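Local coordinates for protein similar to phosphinothricin acetyltransferase (Bacillus subtilis, PDB 1VHS) that probably inactivates the herbicide and antibiotic phosphinothricin by transferring an acetyl group to it from acetyl-CoA, as a member of the GNAT acetyltransferase family, at residues A[18-23]-A[39-44]; A[25-28]-A[32-35]; A[55-60]-A[64-69]; A[85-90]-A[100-105]. All coordinates share one frame; numbering follows the deposited sequence. Where two conformers were deposited one is given.

Interaction 1: A[18-23]-A[39-44]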
loop_
_atom_site.group_PDB
_atom_site.type_symbol
_atom_site.label_atom_id
_atom_site.label_comp_id
_atom_site.label_asym_id
_atom_site.label_seq_id
_atom_site.Cartn_x
_atom_site.Cartn_y
_atom_site.Cartn_z
ATOM N N ALA A 18 -4.723 -2.826 -12.694
ATOM C CA ALA A 18 -4.956 -4.248 -12.897
ATOM C C ALA A 18 -4.567 -5.028 -11.640
ATOM O O ALA A 18 -5.298 -5.919 -11.203
ATOM C CB ALA A 18 -4.156 -4.745 -14.095
ATOM N N ILE A 19 -3.414 -4.692 -11.064
ATOM C CA ILE A 19 -2.947 -5.361 -9.853
ATOM C C ILE A 19 -3.945 -5.085 -8.730
ATOM O O ILE A 19 -4.311 -5.981 -7.969
ATOM C CB ILE A 19 -1.544 -4.858 -9.441
ATOM C CG1 ILE A 19 -0.505 -5.397 -10.430
ATOM C CG2 ILE A 19 -1.222 -5.281 -7.996
ATOM C CD1 ILE A 19 0.899 -4.889 -10.196
ATOM N N TYR A 20 -4.380 -3.835 -8.643
ATOM C CA TYR A 20 -5.351 -3.428 -7.638
ATOM C C TYR A 20 -6.608 -4.291 -7.772
ATOM O O TYR A 20 -7.096 -4.853 -6.792
ATOM C CB TYR A 20 -5.702 -1.958 -7.844
ATOM C CG TYR A 20 -6.694 -1.411 -6.847
ATOM C CD1 TYR A 20 -6.292 -1.050 -5.561
ATOM C CD2 TYR A 20 -8.032 -1.241 -7.195
ATOM C CE1 TYR A 20 -7.198 -0.528 -4.647
ATOM C CE2 TYR A 20 -8.951 -0.722 -6.289
ATOM C CZ TYR A 20 -8.525 -0.368 -5.017
ATOM O OH TYR A 20 -9.428 0.142 -4.119
ATOM N N ASN A 21 -7.124 -4.406 -8.993
ATOM C CA ASN A 21 -8.325 -5.201 -9.238
ATOM C C ASN A 21 -8.174 -6.688 -8.970
ATOM O O ASN A 21 -9.141 -7.357 -8.601
ATOM C CB ASN A 21 -8.823 -5.004 -10.674
ATOM C CG ASN A 21 -9.435 -3.638 -10.892
ATOM O OD1 ASN A 21 -9.987 -3.040 -9.968
ATOM N ND2 ASN A 21 -9.360 -3.144 -12.120
ATOM N N SER A 22 -6.970 -7.217 -9.149
ATOM C CA SER A 22 -6.758 -8.637 -8.920
ATOM C C SER A 22 -6.924 -8.989 -7.443
ATOM O O SER A 22 -7.151 -10.150 -7.103
ATOM C CB SER A 22 -5.366 -9.057 -9.400
ATOM O OG SER A 22 -4.357 -8.455 -8.611
ATOM N N THR A 23 -6.823 -7.987 -6.572
ATOM C CA THR A 23 -6.954 -8.206 -5.131
ATOM C C THR A 23 -8.379 -8.016 -4.599
ATOM O O THR A 23 -8.688 -8.423 -3.478
ATOM C CB THR A 23 -6.040 -7.253 -4.331
ATOM O OG1 THR A 23 -6.578 -5.925 -4.382
ATOM C CG2 THR A 23 -4.629 -7.247 -4.908
ATOM N N GLU A 39 -9.369 5.401 -15.414
ATOM C CA GLU A 39 -9.892 6.758 -15.366
ATOM C C GLU A 39 -10.346 7.118 -13.954
ATOM O O GLU A 39 -10.198 8.261 -13.520
ATOM C CB GLU A 39 -11.054 6.902 -16.349
ATOM N N ASP A 40 -10.894 6.141 -13.237
ATOM C CA ASP A 40 -11.363 6.379 -11.875
ATOM C C ASP A 40 -10.204 6.596 -10.906
ATOM O O ASP A 40 -10.411 7.041 -9.778
ATOM C CB ASP A 40 -12.198 5.198 -11.364
ATOM C CG ASP A 40 -13.385 4.883 -12.251
ATOM O OD1 ASP A 40 -14.101 5.824 -12.658
ATOM O OD2 ASP A 40 -13.610 3.685 -12.527
ATOM N N ARG A 41 -8.988 6.284 -11.345
ATOM C CA ARG A 41 -7.815 6.424 -10.487
ATOM C C ARG A 41 -6.758 7.388 -11.020
ATOM O O ARG A 41 -5.684 7.524 -10.434
ATOM C CB ARG A 41 -7.183 5.047 -10.260
ATOM C CG ARG A 41 -8.120 4.039 -9.615
ATOM C CD ARG A 41 -8.314 4.307 -8.127
ATOM N NE ARG A 41 -7.154 3.884 -7.345
ATOM C CZ ARG A 41 -7.082 3.931 -6.018
ATOM N NH1 ARG A 41 -8.105 4.388 -5.309
ATOM N NH2 ARG A 41 -5.989 3.508 -5.396
HETATM N N MSE A 42 -7.062 8.062 -12.126
HETATM C CA MSE A 42 -6.115 9.002 -12.716
HETATM C C MSE A 42 -5.727 10.108 -11.740
HETATM O O MSE A 42 -4.571 10.528 -11.699
HETATM C CB MSE A 42 -6.703 9.620 -13.987
HETATM C CG MSE A 42 -5.771 10.602 -14.684
HETATM SE SE MSE A 42 -4.053 9.827 -15.125
HETATM C CE MSE A 42 -3.071 11.451 -15.487
ATOM N N GLU A 43 -6.695 10.580 -10.959
ATOM C CA GLU A 43 -6.437 11.635 -9.982
ATOM C C GLU A 43 -5.454 11.155 -8.921
ATOM O O GLU A 43 -4.434 11.791 -8.666
ATOM C CB GLU A 43 -7.742 12.073 -9.309
ATOM C CG GLU A 43 -8.686 12.830 -10.224
ATOM C CD GLU A 43 -8.111 14.153 -10.695
ATOM O OE1 GLU A 43 -8.792 14.856 -11.474
ATOM O OE2 GLU A 43 -6.978 14.495 -10.289
ATOM N N TRP A 44 -5.780 10.027 -8.304
ATOM C CA TRP A 44 -4.941 9.431 -7.275
ATOM C C TRP A 44 -3.527 9.227 -7.807
ATOM O O TRP A 44 -2.541 9.554 -7.142
ATOM C CB TRP A 44 -5.534 8.087 -6.855
ATOM C CG TRP A 44 -4.615 7.238 -6.043
ATOM C CD1 TRP A 44 -4.330 7.364 -4.714
ATOM C CD2 TRP A 44 -3.844 6.129 -6.517
ATOM N NE1 TRP A 44 -3.428 6.400 -4.329
ATOM C CE2 TRP A 44 -3.111 5.628 -5.418
ATOM C CE3 TRP A 44 -3.698 5.509 -7.767
ATOM C CZ2 TRP A 44 -2.247 4.536 -5.529
ATOM C CZ3 TRP A 44 -2.836 4.421 -7.878
ATOM C CH2 TRP A 44 -2.121 3.947 -6.764
#
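Arg-41 lays its guanidinium over the phenol ring of Tyr-20 in a cation-pi contact that joins the first helix of this GNAT fold, 13-24, to the residue just before helix 42-46. CZ of Arg-41 stands 4.8 Å from the ring centroid of Tyr-20 and only 19° off the ring normal, and the closest pair of atoms is NH2 of Arg-41 and CE1 of Tyr-20 at 4.3 Å. No hydrogen bond crosses between the segments, so the attraction is that of a positive charge for a pi cloud. Three successive bends in the arginine chain, the first at chi1 of -59°, fold it over its own segment, where NH2 also lies 3.5 Å above the centre of the Trp-44 ring. The cation thus has two aromatic neighbours, Tyr-20 and Trp-44.

Further out, the Tyr-20 hydroxyl is hydrogen-bonded to Asp-32 and Thr-30, which fixes the far end of the ring, and the ring also meets Tyr-88, a predicted acetyl-CoA-binding residue. Trp-44 is held through NE1 by Glu-71. On the backbone side, the carbonyl of Tyr-20 accepts two bonds from Thr-23, one from N at 3.2 Å and one from OG1 at 2.7 Å.

Interaction 2: A[25-28]-A[32-35]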
loop_
_atom_site.group_PDB
_atom_site.type_symbol
_atom_site.label_atom_id
_atom_site.label_comp_id
_atom_site.label_asym_id
_atom_site.label_seq_id
_atom_site.Cartn_x
_atom_site.Cartn_y
_atom_site.Cartn_z
ATOM N N ALA A 25 -11.309 -9.443 -5.378
ATOM C CA ALA A 25 -12.033 -10.686 -5.128
ATOM C C ALA A 25 -11.832 -11.254 -3.724
ATOM O O ALA A 25 -12.799 -11.614 -3.048
ATOM C CB ALA A 25 -11.640 -11.730 -6.167
ATOM N N SER A 26 -10.578 -11.340 -3.290
ATOM C CA SER A 26 -10.264 -11.886 -1.974
ATOM C C SER A 26 -10.767 -11.010 -0.834
ATOM O O SER A 26 -10.829 -11.460 0.309
ATOM C CB SER A 26 -8.752 -12.076 -1.828
ATOM O OG SER A 26 -8.085 -10.826 -1.825
ATOM N N ARG A 27 -11.124 -9.767 -1.149
ATOM C CA ARG A 27 -11.602 -8.821 -0.144
ATOM C C ARG A 27 -10.735 -8.914 1.104
ATOM O O ARG A 27 -11.232 -9.071 2.221
ATOM C CB ARG A 27 -13.069 -9.097 0.198
ATOM C CG ARG A 27 -14.020 -8.708 -0.922
ATOM C CD ARG A 27 -15.470 -8.935 -0.555
ATOM N NE ARG A 27 -16.375 -8.381 -1.560
ATOM C CZ ARG A 27 -16.412 -8.764 -2.833
ATOM N NH1 ARG A 27 -15.594 -9.709 -3.276
ATOM N NH2 ARG A 27 -17.272 -8.197 -3.668
HETATM N N MSE A 28 -9.427 -8.808 0.899
HETATM C CA MSE A 28 -8.475 -8.901 1.994
HETATM C C MSE A 28 -7.642 -7.631 2.156
HETATM O O MSE A 28 -7.067 -7.398 3.218
HETATM C CB MSE A 28 -7.538 -10.087 1.755
HETATM C CG MSE A 28 -6.756 -10.521 2.979
HETATM SE SE MSE A 28 -7.817 -11.643 4.139
HETATM C CE MSE A 28 -6.683 -13.208 4.149
ATOM N N ASP A 32 -12.830 -1.876 -2.188
ATOM C CA ASP A 32 -13.717 -1.956 -3.345
ATOM C C ASP A 32 -14.205 -3.389 -3.523
ATOM O O ASP A 32 -13.447 -4.337 -3.320
ATOM C CB ASP A 32 -12.987 -1.507 -4.616
ATOM C CG ASP A 32 -12.926 0.001 -4.756
ATOM O OD1 ASP A 32 -13.991 0.628 -4.939
ATOM O OD2 ASP A 32 -11.812 0.561 -4.688
ATOM N N THR A 33 -15.473 -3.541 -3.893
ATOM C CA THR A 33 -16.053 -4.861 -4.110
ATOM C C THR A 33 -16.173 -5.096 -5.613
ATOM O O THR A 33 -16.350 -6.225 -6.065
ATOM C CB THR A 33 -17.458 -4.979 -3.476
ATOM O OG1 THR A 33 -18.363 -4.090 -4.141
ATOM C CG2 THR A 33 -17.405 -4.627 -1.997
ATOM N N GLU A 34 -16.071 -4.012 -6.374
ATOM C CA GLU A 34 -16.157 -4.068 -7.829
ATOM C C GLU A 34 -14.893 -3.472 -8.442
ATOM O O GLU A 34 -14.338 -2.503 -7.922
ATOM C CB GLU A 34 -17.382 -3.285 -8.312
ATOM C CG GLU A 34 -18.713 -3.843 -7.825
ATOM C CD GLU A 34 -19.024 -5.213 -8.403
ATOM O OE1 GLU A 34 -20.060 -5.797 -8.025
ATOM O OE2 GLU A 34 -18.235 -5.706 -9.240
ATOM N N PRO A 35 -14.420 -4.042 -9.561
ATOM C CA PRO A 35 -13.208 -3.515 -10.199
ATOM C C PRO A 35 -13.355 -2.062 -10.642
ATOM O O PRO A 35 -14.438 -1.627 -11.047
ATOM C CB PRO A 35 -12.992 -4.472 -11.372
ATOM C CG PRO A 35 -14.389 -4.922 -11.708
ATOM C CD PRO A 35 -14.984 -5.158 -10.339
#
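Arg-27 and Thr-33 make a small surface contact across the loop that links helix 13-24 to helix 42-46, without any hydrogen bond between their two segments. The loop begins where the helix gives out: Arg-27 is the first residue to leave helical geometry and does so with positive phi (43°). The arginine runs extended from CG to NE toward the returning chain, with CG beside the backbone N (chi1 -72°). NH2 reaches CB of Thr-33 at 3.2 Å, while NE of Arg-27 lies 3.9 Å from the CG2 methyl of Thr-33. CB and that methyl both lie against the NE and NH2 end of the guanidinium, at an oblique approach.

NH2 of Arg-27 also comes within 3.2 Å of the carbonyl O of Thr-33, but at an angle too poor for a hydrogen bond. The third nitrogen, NH1, gives a weak bond to the carbonyl O of Ala-25 (3.4 Å, 132°), which lies at the guanidinium edge and in its plane. The main polar partner of the group is Asp-151, salt-bridged to NE, and both Arg-27 and Thr-33 rest against Met-150 of strand 139-150.

OE1 of Glu-34 stays 5.7 Å from NH2 of Arg-27, so across this loop its charge would be felt only as a longer-range attraction. The orientation of the guanidinium is consistent with control mainly by the Asp-151 salt bridge, with a tight contact to CB of Thr-33 added.

Interaction 3: A[55-60]-A[64-69]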
loop_
_atom_site.group_PDB
_atom_site.type_symbol
_atom_site.label_atom_id
_atom_site.label_comp_id
_atom_site.label_asym_id
_atom_site.label_seq_id
_atom_site.Cartn_x
_atom_site.Cartn_y
_atom_site.Cartn_z
ATOM N N TYR A 55 5.908 3.734 -6.445
ATOM C CA TYR A 55 6.958 2.925 -7.047
ATOM C C TYR A 55 6.351 1.638 -7.571
ATOM O O TYR A 55 5.412 1.110 -6.986
ATOM C CB TYR A 55 8.025 2.540 -6.025
ATOM C CG TYR A 55 8.801 3.692 -5.447
ATOM C CD1 TYR A 55 8.339 4.371 -4.320
ATOM C CD2 TYR A 55 9.996 4.111 -6.025
ATOM C CE1 TYR A 55 9.048 5.434 -3.781
ATOM C CE2 TYR A 55 10.715 5.181 -5.493
ATOM C CZ TYR A 55 10.235 5.837 -4.373
ATOM O OH TYR A 55 10.924 6.909 -3.855
ATOM N N VAL A 56 6.883 1.133 -8.675
ATOM C CA VAL A 56 6.399 -0.129 -9.199
ATOM C C VAL A 56 7.565 -1.102 -9.145
ATOM O O VAL A 56 8.730 -0.694 -9.178
ATOM C CB VAL A 56 5.873 -0.011 -10.653
ATOM C CG1 VAL A 56 4.584 0.802 -10.673
ATOM C CG2 VAL A 56 6.917 0.639 -11.545
ATOM N N ALA A 57 7.243 -2.381 -9.018
ATOM C CA ALA A 57 8.250 -3.425 -8.962
ATOM C C ALA A 57 8.081 -4.302 -10.195
ATOM O O ALA A 57 6.984 -4.807 -10.470
ATOM C CB ALA A 57 8.086 -4.251 -7.697
ATOM N N GLU A 58 9.167 -4.466 -10.944
ATOM C CA GLU A 58 9.146 -5.276 -12.156
ATOM C C GLU A 58 9.744 -6.648 -11.918
ATOM O O GLU A 58 10.726 -6.785 -11.190
ATOM C CB GLU A 58 9.944 -4.600 -13.279
ATOM C CG GLU A 58 9.309 -3.359 -13.885
ATOM C CD GLU A 58 10.095 -2.834 -15.076
ATOM O OE1 GLU A 58 9.641 -1.856 -15.709
ATOM O OE2 GLU A 58 11.167 -3.400 -15.383
ATOM N N ASP A 59 9.140 -7.663 -12.526
ATOM C CA ASP A 59 9.657 -9.017 -12.407
ATOM C C ASP A 59 10.827 -9.109 -13.385
ATOM O O ASP A 59 11.103 -8.158 -14.117
ATOM C CB ASP A 59 8.582 -10.054 -12.770
ATOM C CG ASP A 59 7.931 -9.784 -14.116
ATOM O OD1 ASP A 59 8.636 -9.371 -15.059
ATOM O OD2 ASP A 59 6.706 -10.001 -14.237
ATOM N N GLU A 60 11.510 -10.246 -13.400
ATOM C CA GLU A 60 12.651 -10.429 -14.290
ATOM C C GLU A 60 12.303 -10.246 -15.767
ATOM O O GLU A 60 13.192 -10.123 -16.607
ATOM C CB GLU A 60 13.270 -11.812 -14.062
ATOM C CG GLU A 60 12.279 -12.959 -14.146
ATOM N N VAL A 64 5.232 -5.240 -14.550
ATOM C CA VAL A 64 4.932 -4.697 -13.229
ATOM C C VAL A 64 4.165 -5.754 -12.440
ATOM O O VAL A 64 3.054 -6.125 -12.815
ATOM C CB VAL A 64 4.074 -3.424 -13.335
ATOM C CG1 VAL A 64 3.735 -2.907 -11.941
ATOM C CG2 VAL A 64 4.821 -2.360 -14.128
ATOM N N ALA A 65 4.762 -6.236 -11.352
ATOM C CA ALA A 65 4.147 -7.266 -10.519
ATOM C C ALA A 65 3.593 -6.758 -9.188
ATOM O O ALA A 65 2.859 -7.474 -8.508
ATOM C CB ALA A 65 5.154 -8.375 -10.250
ATOM N N ALA A 66 3.946 -5.535 -8.812
ATOM C CA ALA A 66 3.487 -4.976 -7.544
ATOM C C ALA A 66 3.819 -3.497 -7.481
ATOM O O ALA A 66 4.545 -2.982 -8.327
ATOM C CB ALA A 66 4.171 -5.706 -6.383
ATOM N N TRP A 67 3.266 -2.804 -6.492
ATOM C CA TRP A 67 3.560 -1.395 -6.326
ATOM C C TRP A 67 3.491 -0.952 -4.876
ATOM O O TRP A 67 2.856 -1.604 -4.044
ATOM C CB TRP A 67 2.655 -0.506 -7.204
ATOM C CG TRP A 67 1.159 -0.732 -7.138
ATOM C CD1 TRP A 67 0.417 -1.548 -7.944
ATOM C CD2 TRP A 67 0.223 -0.049 -6.293
ATOM N NE1 TRP A 67 -0.920 -1.408 -7.663
ATOM C CE2 TRP A 67 -1.068 -0.493 -6.653
ATOM C CE3 TRP A 67 0.352 0.902 -5.269
ATOM C CZ2 TRP A 67 -2.227 -0.021 -6.028
ATOM C CZ3 TRP A 67 -0.800 1.373 -4.647
ATOM C CH2 TRP A 67 -2.073 0.912 -5.030
ATOM N N ILE A 68 4.184 0.142 -4.590
ATOM C CA ILE A 68 4.241 0.731 -3.253
ATOM C C ILE A 68 3.877 2.200 -3.400
ATOM O O ILE A 68 4.496 2.929 -4.176
ATOM C CB ILE A 68 5.658 0.665 -2.656
ATOM C CG1 ILE A 68 6.185 -0.767 -2.671
ATOM C CG2 ILE A 68 5.639 1.186 -1.221
ATOM C CD1 ILE A 68 7.640 -0.860 -2.226
ATOM N N SER A 69 2.876 2.634 -2.649
ATOM C CA SER A 69 2.425 4.013 -2.719
ATOM C C SER A 69 2.589 4.713 -1.381
ATOM O O SER A 69 2.216 4.160 -0.347
ATOM C CB SER A 69 0.943 4.048 -3.128
ATOM O OG SER A 69 0.377 5.337 -2.946
#
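The carbonyl oxygen of Ala-57 receives the N-H of Ala-65 at 2.8 Å, almost head-on to the carbonyl, and is approached as well by CA of Val-64 at 3.4 Å in a CA-H...O contact. The bond sits in a classic beta bulge of the antiparallel hairpin 54-58/64-72: Ala-65 and Ala-66 both face Ala-57, and the pairing slips by one residue before Glu-58 meets Val-64. Within the bulge, N of Ala-57 bonds to O of Ala-66, coming from above the carbonyl plane (35° out of it).

Tyr-55 and Ile-68 form a hydrogen-bonded pair, with N of Tyr-55 giving a straight bond (173°) to O of Ile-68 in the carbonyl plane and Ile-68 N returning one to Tyr-55 O.

On the face carrying Val-56, Val-64 and Trp-67, the isopropyl groups meet, CB of Val-56 to CG1 of Val-64 at 3.8 Å. Val-64 presents that methyl by turning it away from its own nitrogen (chi1 178°). CG1 of Val-56 also touches CB of Trp-67 at 4.2 Å, whereas the indole swings off to stack on Tyr-88.

Strand 4-7 borders the hairpin next to 54-58 and strand 82-89 next to 64-72. Helix 13-24 packs on the Val-56 and Trp-67 face, and helix 98-109 on the face of Tyr-55, Ala-57, Ala-66 and Ile-68.

Interaction 4: A[85-90]-A[100-105]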
loop_
_atom_site.group_PDB
_atom_site.type_symbol
_atom_site.label_atom_id
_atom_site.label_comp_id
_atom_site.label_asym_id
_atom_site.label_seq_id
_atom_site.Cartn_x
_atom_site.Cartn_y
_atom_site.Cartn_z
ATOM N N VAL A 85 1.628 4.147 3.926
ATOM C CA VAL A 85 2.274 3.313 2.925
ATOM C C VAL A 85 1.272 2.228 2.544
ATOM O O VAL A 85 0.667 1.594 3.414
ATOM C CB VAL A 85 3.588 2.665 3.435
ATOM C CG1 VAL A 85 3.323 1.779 4.653
ATOM C CG2 VAL A 85 4.216 1.843 2.304
ATOM N N SER A 86 1.072 2.051 1.240
ATOM C CA SER A 86 0.152 1.049 0.719
ATOM C C SER A 86 0.928 0.138 -0.228
ATOM O O SER A 86 1.667 0.613 -1.085
ATOM C CB SER A 86 -1.004 1.725 -0.033
ATOM O OG SER A 86 -0.528 2.455 -1.146
ATOM N N ILE A 87 0.769 -1.170 -0.059
ATOM C CA ILE A 87 1.460 -2.131 -0.895
ATOM C C ILE A 87 0.491 -3.139 -1.500
ATOM O O ILE A 87 -0.247 -3.811 -0.779
ATOM C CB ILE A 87 2.529 -2.888 -0.077
ATOM C CG1 ILE A 87 3.525 -1.886 0.511
ATOM C CG2 ILE A 87 3.238 -3.920 -0.956
ATOM C CD1 ILE A 87 4.567 -2.500 1.433
ATOM N N TYR A 88 0.489 -3.234 -2.827
ATOM C CA TYR A 88 -0.373 -4.180 -3.525
ATOM C C TYR A 88 0.481 -5.094 -4.389
ATOM O O TYR A 88 1.411 -4.645 -5.063
ATOM C CB TYR A 88 -1.401 -3.457 -4.399
ATOM C CG TYR A 88 -2.512 -2.818 -3.599
ATOM C CD1 TYR A 88 -2.319 -1.601 -2.949
ATOM C CD2 TYR A 88 -3.752 -3.449 -3.465
ATOM C CE1 TYR A 88 -3.335 -1.022 -2.183
ATOM C CE2 TYR A 88 -4.775 -2.879 -2.697
ATOM C CZ TYR A 88 -4.556 -1.668 -2.062
ATOM O OH TYR A 88 -5.552 -1.102 -1.298
ATOM N N ILE A 89 0.158 -6.378 -4.355
ATOM C CA ILE A 89 0.893 -7.381 -5.114
ATOM C C ILE A 89 -0.061 -8.101 -6.058
ATOM O O ILE A 89 -1.195 -8.408 -5.688
ATOM C CB ILE A 89 1.525 -8.414 -4.163
ATOM C CG1 ILE A 89 2.330 -7.691 -3.081
ATOM C CG2 ILE A 89 2.419 -9.372 -4.946
ATOM C CD1 ILE A 89 2.855 -8.604 -1.989
ATOM N N ASP A 90 0.391 -8.360 -7.280
ATOM C CA ASP A 90 -0.443 -9.063 -8.246
ATOM C C ASP A 90 -0.885 -10.365 -7.586
ATOM O O ASP A 90 -0.055 -11.152 -7.128
ATOM C CB ASP A 90 0.349 -9.350 -9.527
ATOM C CG ASP A 90 -0.493 -10.017 -10.601
ATOM O OD1 ASP A 90 -0.041 -10.064 -11.765
ATOM O OD2 ASP A 90 -1.598 -10.502 -10.289
ATOM N N SER A 100 7.419 -9.238 1.993
ATOM C CA SER A 100 8.573 -8.964 2.840
ATOM C C SER A 100 9.574 -8.044 2.155
ATOM O O SER A 100 10.059 -7.080 2.748
ATOM C CB SER A 100 9.266 -10.277 3.219
ATOM O OG SER A 100 10.502 -10.029 3.855
ATOM N N TYR A 101 9.885 -8.348 0.899
ATOM C CA TYR A 101 10.832 -7.539 0.151
ATOM C C TYR A 101 10.320 -6.117 -0.050
ATOM O O TYR A 101 11.054 -5.153 0.150
ATOM C CB TYR A 101 11.113 -8.173 -1.211
ATOM C CG TYR A 101 12.107 -7.383 -2.023
ATOM C CD1 TYR A 101 13.452 -7.333 -1.655
ATOM C CD2 TYR A 101 11.701 -6.651 -3.135
ATOM C CE1 TYR A 101 14.365 -6.570 -2.373
ATOM C CE2 TYR A 101 12.607 -5.883 -3.862
ATOM C CZ TYR A 101 13.936 -5.847 -3.475
ATOM O OH TYR A 101 14.835 -5.086 -4.185
ATOM N N LEU A 102 9.059 -5.989 -0.451
ATOM C CA LEU A 102 8.471 -4.673 -0.688
ATOM C C LEU A 102 8.440 -3.802 0.561
ATOM O O LEU A 102 8.736 -2.604 0.497
ATOM C CB LEU A 102 7.054 -4.822 -1.254
ATOM C CG LEU A 102 6.986 -5.542 -2.605
ATOM C CD1 LEU A 102 5.538 -5.730 -3.032
ATOM C CD2 LEU A 102 7.747 -4.726 -3.643
ATOM N N LEU A 103 8.080 -4.386 1.699
ATOM C CA LEU A 103 8.033 -3.601 2.929
ATOM C C LEU A 103 9.436 -3.148 3.301
ATOM O O LEU A 103 9.639 -2.008 3.697
ATOM C CB LEU A 103 7.415 -4.406 4.081
ATOM C CG LEU A 103 7.268 -3.656 5.415
ATOM C CD1 LEU A 103 6.586 -2.302 5.202
ATOM C CD2 LEU A 103 6.462 -4.509 6.391
ATOM N N GLN A 104 10.411 -4.042 3.166
ATOM C CA GLN A 104 11.789 -3.693 3.489
ATOM C C GLN A 104 12.239 -2.506 2.638
ATOM O O GLN A 104 12.847 -1.569 3.149
ATOM C CB GLN A 104 12.709 -4.897 3.264
ATOM C CG GLN A 104 14.189 -4.594 3.456
ATOM C CD GLN A 104 15.065 -5.803 3.184
ATOM O OE1 GLN A 104 15.034 -6.787 3.926
ATOM N NE2 GLN A 104 15.845 -5.742 2.107
ATOM N N GLU A 105 11.926 -2.538 1.343
ATOM C CA GLU A 105 12.296 -1.440 0.453
ATOM C C GLU A 105 11.551 -0.160 0.822
ATOM O O GLU A 105 12.122 0.924 0.802
ATOM C CB GLU A 105 12.003 -1.807 -1.004
ATOM C CG GLU A 105 12.943 -2.861 -1.566
ATOM C CD GLU A 105 14.384 -2.651 -1.110
ATOM O OE1 GLU A 105 14.969 -1.597 -1.433
ATOM O OE2 GLU A 105 14.930 -3.537 -0.417
#
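Leu-102 pushes its CD1 methyl between Ile-87 and Ile-89, the main knob in the packing of helix 98-109 on strand 82-89. These are the first two elements of a beta-alpha-beta unit completed by strand 117-123, at the centre of the GNAT fold. Strand segment and helix segment run nearly antiparallel (153°), with their axes 9.6 Å apart.

Because Ile-87 and Ile-89 alternate with Tyr-88, both isoleucines face the helix and leave a shallow hollow between them. CD1 of Leu-102 fills it, 3.6 Å from CG2 of Ile-87 and 3.8 Å from CG1 of Ile-89. The two branches of Ile-87 divide the work. CG2, anti to the backbone N, takes Leu-102, while the other arm, extended by chi2 of 175°, carries CD1 forward to the helix backbone beside Leu-103. The end of the Leu-103 side chain then meets that same methyl at a looser 4.3 Å, CD1 to CD1. The contact is apolar and rests on the fit of methyl groups.

Ile-87, Tyr-88, Ile-89 and Ser-100 are predicted to bind acetyl-CoA, so this packing would place strand and helix beside that site. At the helix backbone, CD1 of Ile-87 lies 3.9 Å from CA of Leu-103.

The contacts lie in the first two-thirds of the chain: interaction 2 is nested inside the loop closed by interaction 1, and interactions 3 and 4 come later. Interactions 3 and 4, their centres about 9 Å apart, share the mixed sheet: strands 64-72 and 82-89 are neighbours, bonded by Ser-69 N to Ser-86 O. Interaction 1 lies across the sheet from helix 98-109, and Ile-19 packs on both strands. Interaction 2, its centre about 12 Å from that of interaction 1, touches it also where Asn-21 packs on Pro-35, but meets neither interaction 3 nor interaction 4. Together they link the sheet bearing predicted acetyl-CoA-binding residues to the helix and loop that pack on one face of it.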